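TRNA uridine(34) acetyltransferase (Methanocaldococcus infernus, PDB 6IA8) catalyses the acetyl-CoA- and S-adenosyl-L-methionine-dependent formation of 5-(carboxymethyl)uridine at the wobble position 34 of tRNA, using a [4Fe-4S] cluster. Local coordinates at residues E235-A240 / P278-D283; L243-G248 / Y399-G404; Y253-G258 / K272-N277; S262-D267 / A315-S320; V285-C290 / S324-W329. All coordinates share one frame; numbering follows the deposited sequence.

Contact 1. Residues E235-A240 / P278-D283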
# COMPACT_ATOMS: atom_id res chain seq x y z
N GLU A 235 -13.04 11.40 -11.71
CA GLU A 235 -12.47 12.70 -11.37
C GLU A 235 -12.07 12.77 -9.90
O GLU A 235 -11.02 13.34 -9.56
CB GLU A 235 -13.45 13.83 -11.72
CG GLU A 235 -13.61 14.08 -13.22
CD GLU A 235 -14.49 13.05 -13.93
OE1 GLU A 235 -15.24 12.29 -13.28
OE2 GLU A 235 -14.44 13.01 -15.18
N ASP A 236 -12.91 12.24 -9.00
CA ASP A 236 -12.55 12.18 -7.58
C ASP A 236 -11.27 11.37 -7.38
O ASP A 236 -10.41 11.73 -6.57
CB ASP A 236 -13.67 11.54 -6.78
CG ASP A 236 -14.96 12.35 -6.80
OD1 ASP A 236 -14.90 13.60 -6.83
OD2 ASP A 236 -16.03 11.72 -6.80
N THR A 237 -11.17 10.22 -8.05
CA THR A 237 -9.96 9.39 -7.91
C THR A 237 -8.72 10.14 -8.41
O THR A 237 -7.64 10.09 -7.79
CB THR A 237 -10.16 8.09 -8.71
OG1 THR A 237 -11.18 7.29 -8.11
CG2 THR A 237 -8.84 7.28 -8.80
N ILE A 238 -8.85 10.82 -9.54
CA ILE A 238 -7.72 11.54 -10.12
C ILE A 238 -7.27 12.66 -9.20
O ILE A 238 -6.07 12.81 -8.94
CB ILE A 238 -8.08 12.06 -11.52
CG1 ILE A 238 -8.29 10.87 -12.46
CG2 ILE A 238 -7.01 13.01 -12.01
CD1 ILE A 238 -8.78 11.23 -13.87
N LYS A 239 -8.21 13.44 -8.66
CA LYS A 239 -7.84 14.56 -7.79
C LYS A 239 -7.25 14.06 -6.47
O LYS A 239 -6.26 14.60 -5.97
CB LYS A 239 -9.07 15.44 -7.52
CG LYS A 239 -8.79 16.64 -6.63
CD LYS A 239 -7.70 17.53 -7.22
CE LYS A 239 -7.59 18.84 -6.46
NZ LYS A 239 -6.46 19.68 -6.95
N ALA A 240 -7.92 13.10 -5.83
CA ALA A 240 -7.37 12.51 -4.61
C ALA A 240 -5.95 12.00 -4.83
O ALA A 240 -5.08 12.17 -3.97
CB ALA A 240 -8.26 11.36 -4.11
N PRO A 278 -0.91 9.51 -16.75
CA PRO A 278 -0.34 10.11 -15.52
C PRO A 278 -1.39 10.58 -14.52
O PRO A 278 -1.07 10.91 -13.38
CB PRO A 278 0.47 11.31 -16.05
CG PRO A 278 -0.23 11.66 -17.32
CD PRO A 278 -0.66 10.34 -17.94
N ASP A 279 -2.66 10.59 -14.91
CA ASP A 279 -3.73 10.85 -13.96
C ASP A 279 -3.81 9.78 -12.88
O ASP A 279 -4.36 10.03 -11.81
CB ASP A 279 -5.07 10.91 -14.70
CG ASP A 279 -5.28 12.24 -15.43
OD1 ASP A 279 -4.50 13.18 -15.28
OD2 ASP A 279 -6.26 12.33 -16.16
N PHE A 280 -3.27 8.59 -13.14
CA PHE A 280 -3.36 7.50 -12.18
C PHE A 280 -2.00 7.15 -11.61
O PHE A 280 -1.53 7.79 -10.64
CB PHE A 280 -4.05 6.31 -12.86
CG PHE A 280 -5.42 6.66 -13.43
CD1 PHE A 280 -6.47 6.98 -12.59
CD2 PHE A 280 -5.63 6.69 -14.79
CE1 PHE A 280 -7.75 7.33 -13.13
CE2 PHE A 280 -6.90 7.02 -15.34
CZ PHE A 280 -7.97 7.33 -14.47
N MET A 281 -1.34 6.13 -12.15
CA MET A 281 -0.03 5.71 -11.69
C MET A 281 0.03 5.48 -10.17
O MET A 281 0.87 6.04 -9.47
CB MET A 281 1.02 6.73 -12.11
CG MET A 281 0.81 7.28 -13.47
SD MET A 281 1.05 6.11 -14.86
CE MET A 281 2.82 6.21 -15.15
N PRO A 282 -0.82 4.59 -9.65
CA PRO A 282 -0.76 4.27 -8.22
C PRO A 282 0.52 3.52 -7.89
O PRO A 282 1.11 2.86 -8.74
CB PRO A 282 -1.97 3.36 -8.00
CG PRO A 282 -2.14 2.65 -9.34
CD PRO A 282 -1.78 3.75 -10.38
N ASP A 283 0.90 3.59 -6.60
CA ASP A 283 2.03 2.82 -6.10
C ASP A 283 1.67 1.35 -5.92
O ASP A 283 2.56 0.49 -5.96
CB ASP A 283 2.51 3.36 -4.75
CG ASP A 283 2.93 4.81 -4.80
OD1 ASP A 283 3.72 5.11 -5.69
OD2 ASP A 283 2.46 5.61 -3.94
O HOH W 1 -3.77 12.34 -10.47

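Contact 2. Residues L243-G248 / Y399-G404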
# COMPACT_ATOMS: atom_id res chain seq x y z
N LEU A 243 -3.52 14.97 -4.85
CA LEU A 243 -3.35 15.59 -3.55
C LEU A 243 -2.54 14.68 -2.62
O LEU A 243 -1.73 15.16 -1.83
CB LEU A 243 -4.71 15.90 -2.93
CG LEU A 243 -5.53 16.99 -3.63
CD1 LEU A 243 -6.92 17.04 -3.02
CD2 LEU A 243 -4.84 18.33 -3.51
N LEU A 244 -2.77 13.37 -2.71
CA LEU A 244 -2.01 12.42 -1.89
C LEU A 244 -0.54 12.41 -2.29
O LEU A 244 0.35 12.51 -1.44
CB LEU A 244 -2.63 11.02 -2.03
CG LEU A 244 -3.98 10.82 -1.32
CD1 LEU A 244 -4.62 9.52 -1.81
CD2 LEU A 244 -3.85 10.84 0.15
N LYS A 245 -0.27 12.30 -3.59
CA LYS A 245 1.11 12.27 -4.07
C LYS A 245 1.84 13.55 -3.70
O LYS A 245 2.99 13.51 -3.27
CB LYS A 245 1.12 12.09 -5.58
CG LYS A 245 0.80 10.68 -6.12
CD LYS A 245 1.79 9.63 -5.61
CE LYS A 245 1.61 8.32 -6.39
NZ LYS A 245 2.16 8.48 -7.76
N ASP A 246 1.18 14.71 -3.85
CA ASP A 246 1.81 15.99 -3.55
C ASP A 246 1.88 16.26 -2.06
O ASP A 246 2.43 17.28 -1.67
CB ASP A 246 1.08 17.13 -4.27
CG ASP A 246 1.43 17.17 -5.76
OD1 ASP A 246 2.53 16.65 -6.13
OD2 ASP A 246 0.63 17.72 -6.54
N SER A 247 1.34 15.38 -1.22
CA SER A 247 1.55 15.41 0.22
C SER A 247 2.50 14.30 0.67
O SER A 247 2.65 14.08 1.87
CB SER A 247 0.20 15.29 0.92
OG SER A 247 -0.68 16.34 0.49
N GLY A 248 3.14 13.60 -0.26
CA GLY A 248 4.14 12.60 0.08
C GLY A 248 3.60 11.24 0.47
O GLY A 248 4.37 10.40 0.95
N TYR A 399 8.98 8.29 -14.00
CA TYR A 399 7.73 8.37 -14.74
C TYR A 399 6.96 9.62 -14.33
O TYR A 399 7.17 10.17 -13.26
CB TYR A 399 6.87 7.12 -14.56
CG TYR A 399 6.56 6.71 -13.15
CD1 TYR A 399 7.49 5.98 -12.42
CD2 TYR A 399 5.32 7.01 -12.56
CE1 TYR A 399 7.22 5.58 -11.11
CE2 TYR A 399 5.02 6.58 -11.23
CZ TYR A 399 6.01 5.87 -10.53
OH TYR A 399 5.80 5.40 -9.27
N GLU A 400 6.10 10.08 -15.22
CA GLU A 400 5.24 11.21 -14.93
C GLU A 400 4.00 10.71 -14.21
O GLU A 400 3.39 9.74 -14.66
CB GLU A 400 4.82 11.89 -16.23
CG GLU A 400 3.97 13.12 -16.04
CD GLU A 400 4.81 14.37 -15.75
OE1 GLU A 400 4.23 15.36 -15.26
OE2 GLU A 400 6.03 14.35 -15.99
N ALA A 401 3.59 11.42 -13.15
CA ALA A 401 2.40 11.07 -12.38
C ALA A 401 1.83 12.29 -11.68
O ALA A 401 2.57 13.04 -11.04
CB ALA A 401 2.73 10.00 -11.35
N SER A 402 0.53 12.50 -11.85
CA SER A 402 -0.19 13.60 -11.21
C SER A 402 0.57 14.92 -11.38
O SER A 402 0.80 15.67 -10.43
CB SER A 402 -0.41 13.29 -9.72
OG SER A 402 -1.16 12.10 -9.51
N GLY A 403 0.95 15.20 -12.63
CA GLY A 403 1.57 16.47 -12.97
C GLY A 403 3.01 16.62 -12.53
O GLY A 403 3.63 17.65 -12.82
N GLY A 404 3.56 15.65 -11.84
CA GLY A 404 4.93 15.75 -11.38
C GLY A 404 5.78 14.59 -11.85
O GLY A 404 5.37 13.85 -12.74
O HOH W 2 3.33 5.85 -8.27
O HOH W 3 0.08 9.54 -9.32

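Contact 3. Residues Y253-G258 / K272-N277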
# COMPACT_ATOMS: atom_id res chain seq x y z
N TYR A 253 -4.78 1.61 -4.97
CA TYR A 253 -6.10 1.55 -5.58
C TYR A 253 -6.69 0.16 -5.35
O TYR A 253 -6.07 -0.85 -5.71
CB TYR A 253 -6.06 1.77 -7.09
CG TYR A 253 -5.80 3.14 -7.63
CD1 TYR A 253 -5.58 4.23 -6.79
CD2 TYR A 253 -5.81 3.36 -9.01
CE1 TYR A 253 -5.38 5.51 -7.32
CE2 TYR A 253 -5.61 4.60 -9.54
CZ TYR A 253 -5.40 5.68 -8.71
OH TYR A 253 -5.19 6.91 -9.35
N HIS A 254 -7.90 0.11 -4.78
CA HIS A 254 -8.69 -1.11 -4.80
C HIS A 254 -9.46 -1.13 -6.12
O HIS A 254 -10.21 -0.20 -6.41
CB HIS A 254 -9.63 -1.19 -3.60
CG HIS A 254 -10.35 -2.49 -3.52
ND1 HIS A 254 -11.54 -2.73 -4.18
CD2 HIS A 254 -10.05 -3.63 -2.86
CE1 HIS A 254 -11.95 -3.96 -3.91
NE2 HIS A 254 -11.06 -4.53 -3.12
N LEU A 255 -9.27 -2.18 -6.91
CA LEU A 255 -9.86 -2.30 -8.24
C LEU A 255 -10.64 -3.60 -8.37
O LEU A 255 -10.21 -4.64 -7.86
CB LEU A 255 -8.79 -2.23 -9.34
CG LEU A 255 -7.94 -0.97 -9.37
CD1 LEU A 255 -6.70 -1.14 -10.23
CD2 LEU A 255 -8.80 0.22 -9.87
N MET A 256 -11.79 -3.54 -9.04
CA MET A 256 -12.68 -4.69 -9.16
C MET A 256 -12.95 -5.02 -10.62
O MET A 256 -13.86 -4.44 -11.23
CB MET A 256 -14.00 -4.43 -8.43
CG MET A 256 -13.95 -4.62 -6.93
SD MET A 256 -15.61 -4.84 -6.27
CE MET A 256 -16.39 -3.34 -6.80
N PRO A 257 -12.21 -5.95 -11.21
CA PRO A 257 -12.58 -6.44 -12.54
C PRO A 257 -13.98 -7.05 -12.50
O PRO A 257 -14.44 -7.57 -11.47
CB PRO A 257 -11.52 -7.50 -12.86
CG PRO A 257 -10.39 -7.22 -11.90
CD PRO A 257 -11.04 -6.65 -10.65
N GLY A 258 -14.66 -7.00 -13.65
CA GLY A 258 -15.91 -7.71 -13.83
C GLY A 258 -17.12 -7.08 -13.17
O GLY A 258 -18.10 -7.78 -12.83
N LYS A 272 -4.25 -1.12 -18.32
CA LYS A 272 -3.25 -0.44 -19.13
C LYS A 272 -3.27 1.05 -18.84
O LYS A 272 -2.22 1.70 -18.66
CB LYS A 272 -3.49 -0.73 -20.62
CG LYS A 272 -2.51 -0.05 -21.55
CD LYS A 272 -2.69 -0.54 -22.99
CE LYS A 272 -1.81 0.25 -23.97
NZ LYS A 272 -1.99 -0.21 -25.37
N GLU A 273 -4.47 1.62 -18.74
CA GLU A 273 -4.60 3.05 -18.56
C GLU A 273 -4.06 3.47 -17.20
O GLU A 273 -3.41 4.51 -17.10
CB GLU A 273 -6.05 3.49 -18.71
CG GLU A 273 -6.23 4.98 -18.76
CD GLU A 273 -7.65 5.38 -19.10
OE1 GLU A 273 -8.38 4.54 -19.69
OE2 GLU A 273 -8.03 6.52 -18.78
N ILE A 274 -4.31 2.67 -16.15
CA ILE A 274 -3.89 3.02 -14.80
C ILE A 274 -2.37 3.10 -14.70
O ILE A 274 -1.84 3.82 -13.83
CB ILE A 274 -4.49 2.00 -13.81
CG1 ILE A 274 -5.98 2.34 -13.59
CG2 ILE A 274 -3.74 1.99 -12.52
CD1 ILE A 274 -6.77 1.26 -12.87
N PHE A 275 -1.65 2.36 -15.55
CA PHE A 275 -0.19 2.34 -15.48
C PHE A 275 0.50 3.18 -16.55
O PHE A 275 1.75 3.24 -16.56
CB PHE A 275 0.31 0.89 -15.58
CG PHE A 275 -0.23 -0.01 -14.49
CD1 PHE A 275 -0.26 0.43 -13.18
CD2 PHE A 275 -0.74 -1.26 -14.80
CE1 PHE A 275 -0.80 -0.38 -12.18
CE2 PHE A 275 -1.23 -2.07 -13.81
CZ PHE A 275 -1.27 -1.62 -12.51
N THR A 276 -0.27 3.82 -17.45
CA THR A 276 0.31 4.58 -18.56
C THR A 276 -0.36 5.93 -18.78
O THR A 276 -0.02 6.64 -19.74
CB THR A 276 0.29 3.80 -19.90
OG1 THR A 276 -1.06 3.50 -20.30
CG2 THR A 276 1.08 2.50 -19.81
N ASN A 277 -1.31 6.31 -17.93
CA ASN A 277 -1.95 7.62 -17.95
C ASN A 277 -1.57 8.35 -16.67
O ASN A 277 -1.79 7.81 -15.57
CB ASN A 277 -3.46 7.45 -18.05
CG ASN A 277 -4.21 8.75 -18.05
OD1 ASN A 277 -3.75 9.76 -17.51
ND2 ASN A 277 -5.42 8.72 -18.63

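Contact 4. Residues S262-D267 / A315-S320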
# COMPACT_ATOMS: atom_id res chain seq x y z
N SER A 262 -19.08 -3.83 -17.47
CA SER A 262 -17.72 -3.95 -17.96
C SER A 262 -17.58 -5.19 -18.84
O SER A 262 -18.55 -5.90 -19.14
CB SER A 262 -16.74 -3.99 -16.79
OG SER A 262 -15.43 -3.62 -17.21
N SER A 263 -16.36 -5.46 -19.26
CA SER A 263 -16.05 -6.61 -20.10
C SER A 263 -14.58 -6.95 -19.91
O SER A 263 -13.83 -6.20 -19.29
CB SER A 263 -16.34 -6.32 -21.57
OG SER A 263 -15.39 -5.39 -22.08
N ILE A 264 -14.18 -8.11 -20.43
CA ILE A 264 -12.78 -8.51 -20.34
C ILE A 264 -11.91 -7.45 -21.00
O ILE A 264 -10.93 -6.98 -20.40
CB ILE A 264 -12.57 -9.90 -20.97
CG1 ILE A 264 -13.20 -10.97 -20.07
CG2 ILE A 264 -11.09 -10.16 -21.18
CD1 ILE A 264 -13.18 -12.38 -20.67
N GLU A 265 -12.26 -7.03 -22.22
CA GLU A 265 -11.45 -6.04 -22.91
C GLU A 265 -11.49 -4.69 -22.21
O GLU A 265 -10.47 -4.00 -22.14
CB GLU A 265 -11.91 -5.89 -24.36
CG GLU A 265 -11.02 -4.98 -25.19
CD GLU A 265 -9.58 -5.46 -25.23
OE1 GLU A 265 -9.35 -6.69 -25.28
OE2 GLU A 265 -8.66 -4.61 -25.22
N MET A 266 -12.65 -4.29 -21.70
CA MET A 266 -12.73 -3.05 -20.93
C MET A 266 -11.85 -3.11 -19.69
O MET A 266 -11.18 -2.12 -19.34
CB MET A 266 -14.19 -2.78 -20.55
CG MET A 266 -14.44 -1.37 -20.03
SD MET A 266 -16.19 -0.93 -19.83
CE MET A 266 -16.85 -1.59 -21.33
N ASP A 267 -11.89 -4.23 -18.96
CA ASP A 267 -11.03 -4.37 -17.78
C ASP A 267 -9.55 -4.31 -18.16
O ASP A 267 -8.76 -3.66 -17.46
CB ASP A 267 -11.33 -5.68 -17.06
CG ASP A 267 -12.61 -5.61 -16.24
OD1 ASP A 267 -13.10 -4.50 -15.86
OD2 ASP A 267 -13.11 -6.69 -15.91
N ALA A 315 -11.75 -14.13 -14.61
CA ALA A 315 -10.94 -13.42 -13.63
C ALA A 315 -9.47 -13.69 -13.87
O ALA A 315 -8.64 -12.78 -13.81
CB ALA A 315 -11.35 -13.82 -12.22
N ILE A 316 -9.13 -14.96 -14.15
CA ILE A 316 -7.74 -15.34 -14.39
C ILE A 316 -7.19 -14.62 -15.62
O ILE A 316 -6.06 -14.13 -15.60
CB ILE A 316 -7.63 -16.87 -14.53
CG1 ILE A 316 -7.95 -17.54 -13.19
CG2 ILE A 316 -6.23 -17.28 -15.02
CD1 ILE A 316 -8.10 -19.05 -13.29
N GLU A 317 -7.97 -14.56 -16.70
CA GLU A 317 -7.52 -13.89 -17.91
C GLU A 317 -7.22 -12.43 -17.64
O GLU A 317 -6.17 -11.92 -18.04
CB GLU A 317 -8.57 -14.02 -19.01
CG GLU A 317 -8.75 -15.44 -19.53
CD GLU A 317 -9.86 -15.55 -20.55
OE1 GLU A 317 -10.43 -14.50 -20.92
OE2 GLU A 317 -10.16 -16.68 -20.97
N VAL A 318 -8.12 -11.73 -16.95
CA VAL A 318 -7.93 -10.30 -16.71
C VAL A 318 -6.75 -10.06 -15.75
O VAL A 318 -5.91 -9.19 -15.98
CB VAL A 318 -9.22 -9.67 -16.17
CG1 VAL A 318 -9.00 -8.22 -15.78
CG2 VAL A 318 -10.31 -9.78 -17.23
N ILE A 319 -6.69 -10.82 -14.66
CA ILE A 319 -5.65 -10.54 -13.67
C ILE A 319 -4.29 -10.92 -14.22
O ILE A 319 -3.28 -10.25 -13.95
CB ILE A 319 -5.97 -11.26 -12.34
CG1 ILE A 319 -7.25 -10.67 -11.71
CG2 ILE A 319 -4.80 -11.11 -11.38
CD1 ILE A 319 -7.75 -11.45 -10.51
N SER A 320 -4.24 -11.99 -15.01
CA SER A 320 -2.97 -12.38 -15.64
C SER A 320 -2.47 -11.30 -16.59
O SER A 320 -1.28 -10.93 -16.58
CB SER A 320 -3.15 -13.71 -16.37
OG SER A 320 -3.32 -14.78 -15.45

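Contact 5. Residues V285-C290 / S324-W329. With SO4 (sulfate ion), chain B.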
# COMPACT_ATOMS: atom_id res chain seq x y z
N VAL A 285 -1.78 -1.71 -6.04
CA VAL A 285 -3.15 -2.02 -6.41
C VAL A 285 -3.58 -3.28 -5.69
O VAL A 285 -2.76 -4.18 -5.47
CB VAL A 285 -3.32 -2.20 -7.94
CG1 VAL A 285 -3.06 -0.87 -8.69
CG2 VAL A 285 -2.42 -3.32 -8.44
N LYS A 286 -4.86 -3.34 -5.32
CA LYS A 286 -5.49 -4.50 -4.69
C LYS A 286 -6.62 -4.92 -5.62
O LYS A 286 -7.51 -4.11 -5.90
CB LYS A 286 -6.01 -4.14 -3.31
CG LYS A 286 -6.66 -5.31 -2.54
CD LYS A 286 -7.36 -4.82 -1.26
CE LYS A 286 -6.54 -5.07 -0.01
NZ LYS A 286 -5.49 -4.04 0.23
N ILE A 287 -6.50 -6.11 -6.21
CA ILE A 287 -7.38 -6.54 -7.30
C ILE A 287 -8.18 -7.75 -6.85
O ILE A 287 -7.61 -8.73 -6.37
CB ILE A 287 -6.59 -6.88 -8.57
CG1 ILE A 287 -5.76 -5.68 -9.03
CG2 ILE A 287 -7.55 -7.32 -9.70
CD1 ILE A 287 -4.68 -6.09 -10.03
N TYR A 288 -9.49 -7.72 -7.06
CA TYR A 288 -10.26 -8.95 -6.88
C TYR A 288 -11.54 -8.84 -7.69
O TYR A 288 -12.16 -7.77 -7.67
CB TYR A 288 -10.61 -9.24 -5.41
CG TYR A 288 -10.86 -10.73 -5.18
CD1 TYR A 288 -9.80 -11.59 -4.93
CD2 TYR A 288 -12.14 -11.29 -5.25
CE1 TYR A 288 -9.99 -12.93 -4.74
CE2 TYR A 288 -12.35 -12.66 -5.04
CZ TYR A 288 -11.26 -13.46 -4.80
OH TYR A 288 -11.40 -14.81 -4.61
N PRO A 289 -11.98 -9.89 -8.38
CA PRO A 289 -13.17 -9.76 -9.23
C PRO A 289 -14.40 -9.41 -8.41
O PRO A 289 -14.50 -9.75 -7.24
CB PRO A 289 -13.32 -11.14 -9.87
CG PRO A 289 -12.49 -12.07 -9.01
CD PRO A 289 -11.36 -11.22 -8.49
N CYS A 290 -15.32 -8.67 -9.04
CA CYS A 290 -16.57 -8.27 -8.41
C CYS A 290 -17.39 -9.51 -8.09
O CYS A 290 -17.50 -10.42 -8.92
CB CYS A 290 -17.32 -7.34 -9.36
SG CYS A 290 -18.77 -6.60 -8.66
N SER A 324 0.93 -9.02 -16.15
CA SER A 324 1.93 -9.06 -17.21
C SER A 324 2.35 -7.66 -17.65
O SER A 324 3.43 -7.51 -18.24
CB SER A 324 1.41 -9.84 -18.42
OG SER A 324 0.48 -9.05 -19.13
N ILE A 325 1.51 -6.65 -17.45
CA ILE A 325 1.86 -5.28 -17.84
C ILE A 325 2.17 -4.40 -16.65
O ILE A 325 2.45 -3.22 -16.85
CB ILE A 325 0.76 -4.62 -18.70
CG1 ILE A 325 -0.52 -4.42 -17.86
CG2 ILE A 325 0.54 -5.45 -19.96
CD1 ILE A 325 -1.46 -3.34 -18.41
N MET A 326 2.11 -4.90 -15.42
CA MET A 326 2.37 -4.05 -14.26
C MET A 326 3.81 -3.53 -14.29
O MET A 326 4.73 -4.32 -14.45
CB MET A 326 2.16 -4.82 -12.96
CG MET A 326 0.91 -4.49 -12.25
SD MET A 326 0.66 -5.63 -10.88
CE MET A 326 -1.15 -5.75 -10.97
N PRO A 327 4.03 -2.23 -14.14
CA PRO A 327 5.41 -1.72 -14.09
C PRO A 327 6.17 -2.24 -12.87
O PRO A 327 5.62 -2.75 -11.91
CB PRO A 327 5.25 -0.20 -14.04
CG PRO A 327 3.86 0.04 -14.65
CD PRO A 327 3.04 -1.15 -14.26
N LYS A 328 7.48 -2.05 -12.93
CA LYS A 328 8.35 -2.51 -11.86
C LYS A 328 8.10 -1.75 -10.57
O LYS A 328 8.53 -2.21 -9.51
CB LYS A 328 9.82 -2.33 -12.27
CG LYS A 328 10.24 -3.18 -13.46
CD LYS A 328 11.70 -2.88 -13.86
CE LYS A 328 12.14 -3.71 -15.06
NZ LYS A 328 13.62 -3.68 -15.25
N TRP A 329 7.52 -0.56 -10.66
CA TRP A 329 7.32 0.30 -9.50
C TRP A 329 5.98 0.09 -8.82
O TRP A 329 5.68 0.81 -7.86
CB TRP A 329 7.47 1.78 -9.87
CG TRP A 329 6.88 2.17 -11.20
CD1 TRP A 329 7.54 2.21 -12.41
CD2 TRP A 329 5.56 2.65 -11.46
NE1 TRP A 329 6.70 2.68 -13.40
CE2 TRP A 329 5.47 2.93 -12.85
CE3 TRP A 329 4.43 2.79 -10.67
CZ2 TRP A 329 4.30 3.36 -13.46
CZ3 TRP A 329 3.25 3.25 -11.29
CH2 TRP A 329 3.21 3.54 -12.65
S SO4 B . 8.41 -0.81 -16.42
O1 SO4 B . 9.76 -0.74 -16.97
O2 SO4 B . 8.44 -0.35 -15.04
O3 SO4 B . 7.95 -2.16 -16.44
O4 SO4 B . 7.49 -0.01 -17.24

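Contact 1. Residues E235-A240 / P278-D283
Ile238 slants across two neighbours of the 278-283 loop, the aromatic ring of Phe280 and the acidic side chain of Asp279. Its CG1 lies 3.6 Å from Phe280 CE1, while CD1 reaches on along the ring toward CZ and also meets Asp279 OD2 at 3.6 Å. The first torsion of Ile238, -66°, sets CG1 beside the backbone N and leaves CG2 to rest against CB and CG of Asp279. Asp279 in turn lays its CB over the centre of the Phe280 ring, 4.2 Å above the plane, and Thr237 CG2 comes to the edge of the same ring. An alanine at Ile238 is likely to leave a gap beside Phe280 CE1 and the CB of Asp279, with the ring less firmly held on that side. These contacts join helix 234-245 to the loop that leads from helix 264-276 into strand 284-287 of the radical SAM core. Beside the apolar patch, one water donates to both backbones, 2.8 Å to Ile238 O and 2.7 Å to Asp279 O. The chemistry is thus divided: the side chains fit by van der Waals contact, a carboxylate oxygen included, and a shared water links two carbonyl oxygens that, both being acceptors, could not bond each other.

Contact 2. Residues L243-G248 / Y399-G404
Lys245 NZ is gripped from several directions: by a salt bridge to Glu406, by two waters that carry it to the 399-404 segment, and by a longer bond to the carbonyl oxygen of Met281, so that four acceptors share its three N-H groups. One water accepts from NZ at 2.9 Å and from Tyr399 OH at 2.7 Å, lying in the plane of the tyrosine ring at its edge. The other accepts from NZ at 2.8 Å and donates to Ser402 OG at 2.9 Å. The lysine chain bends at its second torsion (-60°) and again at its fourth (74°), which brings NZ to 3.9 Å from the methyl CB of Ala401 while CG passes near the Ser402 hydroxyl. Here the end of helix 234-245, in the radical SAM core, meets the hairpin joining strands 392-401 and 404-413 of the acetyltransferase domain. That hairpin turns through a type I' beta turn from Ala401 to Gly404. The helix closes in a Schellman motif with Gly248, at positive phi, as its C-prime residue. Close by, Asp246 forms a salt bridge with Arg426 and accepts from Gln242. The two domains therefore meet here through a buried ammonium group whose charge is probably offset by Glu406, and the polar links across the two segments, to Tyr399 and Ser402, run through water.

Contact 3. Residues Y253-G258 / K272-N277
Strand 250-255, helix 264-276 and strand 284-287 form one beta-alpha-beta unit of the radical SAM core, and Ile274 is the residue of 272-277 that meets the first strand. Its CD1 and the CD1 of Leu255 approach tip to tip at 3.6 Å, with Leu255 CD2 a little farther from the same methyl at 3.8 Å. Ile274 spreads its two branches over separate partners. With chi1 at -77°, CG1 sits beside the backbone N and carries CD1 to Leu255, whereas CG2 stands anti to that nitrogen and comes obliquely to Tyr253 CD2 at 4.3 Å. In such a crossover the helix packs on the sheet through apolar residues of this kind, and Tyr253 and Leu255, two positions apart on the strand, both point toward it. Phe271, one helical turn before Phe275, also covers Leu255, while Pro282 lies against Ile274. The hydroxyl of Tyr253 bonds instead to Thr241 of helix 234-245, so this side chain spans two helices. Toward the end of the helix, Thr276 OG1 donates to Lys272 O at 2.7 Å, approaching from above the carbonyl plane; Phe275 N reaches that oxygen from the opposite face at 3.2 Å.

Contact 4. Residues S262-D267 / A315-S320
Chi1 of 174° places Val318 CG1 anti to its backbone N and CG2 beside it, and the two methyls divide between Ile264 and Asp267. CG2 meets Ile264 CG2 at 4.0 Å, and CG1 touches the CB of Asp267 at 3.7 Å. Two helices of the radical SAM core, 264-276 and 312-325, are joined in this way, the former through its first turn. Ile264, with chi1 at -71°, turns its longer branch across Glu317 at a slant, and the extended chain of Glu317 brings OE1 to 3.5 Å from Ile264 CD1, a contact of carbon with oxygen rather than a polar bond. Glu317 also has Glu313 close by, a carboxylate of like charge. At the start of helix 264-276, Ser263 is the N-cap: its OG accepts from Met266 N at 3.0 Å, with an N-H...O angle of 162°. Asp267 uses its CB for packing and its carboxylate for bonding. OD2 is held by the hydroxyl of Tyr310 and by Gly258 N, which ties the first turn to the loop after strand 250-255. The other oxygen, OD1, accepts from Ser262 OG at 2.8 Å, the hydroxyl standing well above the carboxylate plane.

Contact 5. Residues V285-C290 / S324-W329
Met326 CE packs against two strand residues at once, 3.7 Å from Val285 CG2 and 3.7 Å from Ile287 CD1, and all three side chains are buried. The approaches differ: Ile287 and Met326 meet tip to tip, whereas Val285 and Met326 run past each other in opposite directions. Val285 CG2 lies between its own backbone N and carbonyl carbon, the crowded position, and from there it meets the thioether methyl. The methionine chain runs straight as far as SD (chi2 172°) and bends only at chi3, -145°, which sets CE against the strand although the backbones stay well apart. Strand 284-287 is the sixth of seven parallel strands in the radical SAM core sheet, and the methionine follows helix 312-325, on the way to the next strand, 331-332. Phe275 touches both Met326 and Pro327, adding helix 264-276 to the apolar cluster. Beyond Pro327 the character changes from close apolar packing to polar binding of a small ion. A sulfate, probably from the crystallisation liquor, takes a nearly straight hydrogen bond from Lys328 N to its O2, 2.9 Å long with an N-H...O angle of 166°. Pro327 CB lies 3.3 Å from that oxygen and also rests over a face of the Trp329 ring, offset toward its rim. Lys328 itself is partly exposed: the root of its chain, CB and CG, stays near O2, and the extended remainder leads away from the ion.

In the fold
Contacts 1, 3, 4 and 5 lie within the radical SAM core, and contact 2 joins that core to the acetyltransferase domain. Contacts 3 and 5, with centres about 7 Å apart, reach neighbouring strands 250-255 and 284-287 of the same parallel sheet. The centre of contact 4 is about 11 Å from the centre of each, sharing helix 264-276 with contact 3 and helix 312-325 with contact 5. Contact 1 touches contact 3, their centres about 10 Å apart, and shares helix 234-245 with contact 2, about 9 Å away between centres. Along the chain, contacts 3, 4 and 5 are all nested within the loop closed by contact 2. A continuous path of contacts thus leads from helix 312-325 to the interface between domains.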